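Local coordinates for sugar isomerase (Sinorhizobium meliloti, PDB 3QC0), which acts as a sugar isomerase and binds zinc in a xylose isomerase-like TIM barrel, at the interface of chains A and B. Numbering follows the deposited sequence. Chains: chain A/B, sugar isomerase.

The interface of chains A and B. Residues chain A 107, 147, 149-151; chain B 182, 208, 210, 226.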
# COMPACT_ATOMS: atom_id res chain seq x y z
N LEU A 107 -3.98 4.68 13.57
CA LEU A 107 -5.05 5.49 14.12
C LEU A 107 -5.21 5.21 15.61
O LEU A 107 -5.12 4.04 16.03
CB LEU A 107 -6.36 5.17 13.38
CG LEU A 107 -6.43 5.71 11.97
CD1 LEU A 107 -7.46 4.86 11.17
CD2 LEU A 107 -6.82 7.19 11.94
N MSE A 147 -0.31 -0.63 3.38
CA MSE A 147 -1.18 -1.61 3.99
C MSE A 147 -1.16 -1.58 5.51
O MSE A 147 -2.08 -2.12 6.13
CB MSE A 147 -0.92 -3.04 3.49
CG MSE A 147 0.38 -3.59 3.85
SE MSE A 147 0.57 -5.35 2.83
CE MSE A 147 2.46 -5.39 2.99
N ALA A 149 -1.21 1.36 7.24
CA ALA A 149 -1.63 2.70 7.61
C ALA A 149 -2.55 2.77 8.81
O ALA A 149 -2.48 3.70 9.59
CB ALA A 149 -2.25 3.46 6.40
N ALA A 150 -3.52 1.85 8.88
CA ALA A 150 -4.58 1.97 9.88
C ALA A 150 -4.14 1.61 11.28
O ALA A 150 -4.65 2.16 12.23
CB ALA A 150 -5.82 1.12 9.51
N ASP A 151 -3.27 0.61 11.36
CA ASP A 151 -3.02 -0.04 12.64
C ASP A 151 -1.57 -0.20 13.05
O ASP A 151 -1.35 -0.72 14.15
CB ASP A 151 -3.79 -1.35 12.70
CG ASP A 151 -3.42 -2.32 11.64
OD1 ASP A 151 -2.65 -2.01 10.71
OD2 ASP A 151 -3.93 -3.48 11.76
N TRP B 182 -7.62 5.52 0.38
CA TRP B 182 -7.97 6.22 1.62
C TRP B 182 -6.72 6.68 2.41
O TRP B 182 -6.76 7.69 3.09
CB TRP B 182 -8.84 5.37 2.54
CG TRP B 182 -8.12 4.26 3.18
CD1 TRP B 182 -7.84 3.05 2.66
CD2 TRP B 182 -7.49 4.30 4.47
NE1 TRP B 182 -7.09 2.31 3.55
CE2 TRP B 182 -6.87 3.07 4.68
CE3 TRP B 182 -7.45 5.25 5.46
CZ2 TRP B 182 -6.17 2.76 5.87
CZ3 TRP B 182 -6.75 4.99 6.62
CH2 TRP B 182 -6.11 3.73 6.82
N TRP B 208 -12.03 -0.20 5.22
CA TRP B 208 -10.77 -0.81 5.59
C TRP B 208 -10.85 -1.29 7.03
O TRP B 208 -10.97 -0.47 7.94
CB TRP B 208 -9.60 0.19 5.39
CG TRP B 208 -8.28 -0.48 5.67
CD1 TRP B 208 -7.68 -0.64 6.91
CD2 TRP B 208 -7.40 -1.11 4.74
NE1 TRP B 208 -6.49 -1.29 6.77
CE2 TRP B 208 -6.29 -1.60 5.45
CE3 TRP B 208 -7.40 -1.24 3.37
CZ2 TRP B 208 -5.26 -2.26 4.83
CZ3 TRP B 208 -6.39 -1.92 2.75
CH2 TRP B 208 -5.31 -2.40 3.48
N VAL B 210 -9.89 -3.13 10.68
CA VAL B 210 -8.78 -3.31 11.60
C VAL B 210 -9.11 -4.51 12.53
O VAL B 210 -10.00 -4.40 13.37
CB VAL B 210 -8.48 -2.03 12.43
CG1 VAL B 210 -7.40 -2.32 13.52
CG2 VAL B 210 -8.05 -0.87 11.49
N VAL B 226 -12.32 1.90 9.25
CA VAL B 226 -11.72 3.15 9.69
C VAL B 226 -11.69 4.27 8.67
O VAL B 226 -11.14 5.34 8.96
CB VAL B 226 -10.28 2.92 10.18
CG1 VAL B 226 -10.28 1.92 11.32
CG2 VAL B 226 -9.36 2.54 9.01
O HOH W 1 -3.59 -1.07 8.13
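The indole of B:Trp182 points its benzo rim at chain A, with the backbone N of A:Ala150 in the ring plane at its edge and the methyls of A:Ala149 and A:Ala150 by the same CH2 corner. One face of this ring carries B:Trp208 CB, 3.6 Å above the plane and displaced toward the rim; in return B:Trp182 NE1 lies over a face of the B:Trp208 indole, also off-centre. The two tryptophans of chain B pack against each other within their own chain while both also touch chain A. Both sit in loops, B:Trp182 directly after helix 178-181, of a xylose isomerase-like TIM barrel, and the patch is part of a two-fold symmetric interface between two barrels and recurs with the chains exchanged, plausibly a dimer interface, although the crystal alone does not establish this.

A:Ala150 is the knob of the patch. Its CB is ringed by chain B groups: B:Val210 CG2 at 3.6 Å, B:Trp208 CD1 at 3.7 Å, the B:Trp182 corner and B:Val226 CG2. B:Val210 sets CG1 anti to its backbone N (chi1 173°), which sends CG2 to A:Ala150 and CG1 to A:Asp151 CB, whose side chain runs past it in the opposite direction. Farther along, the CD1 branch of A:Leu107 crosses B:Val226 obliquely and reaches its CB at 3.6 Å.

B:Trp208, its CG anti to the backbone N (chi1 -176°), extends toward chain A and lays CZ2 beside the carbonyl oxygen of A:Met147, a selenomethionine, at 3.4 Å. A water joins the chains here. The water lies 2.7 Å from A:Met147 O and 2.9 Å from the carboxylate oxygen OD1 of A:Asp151, and is also approached by A:Ala150 N. From chain B, the indole NE1 of B:Trp208 lies 3.2 Å from the water oxygen. Both N-H approaches are bent, that of NE1 to 139° at the hydrogen, and this longer link is probably weaker than those to the two oxygens.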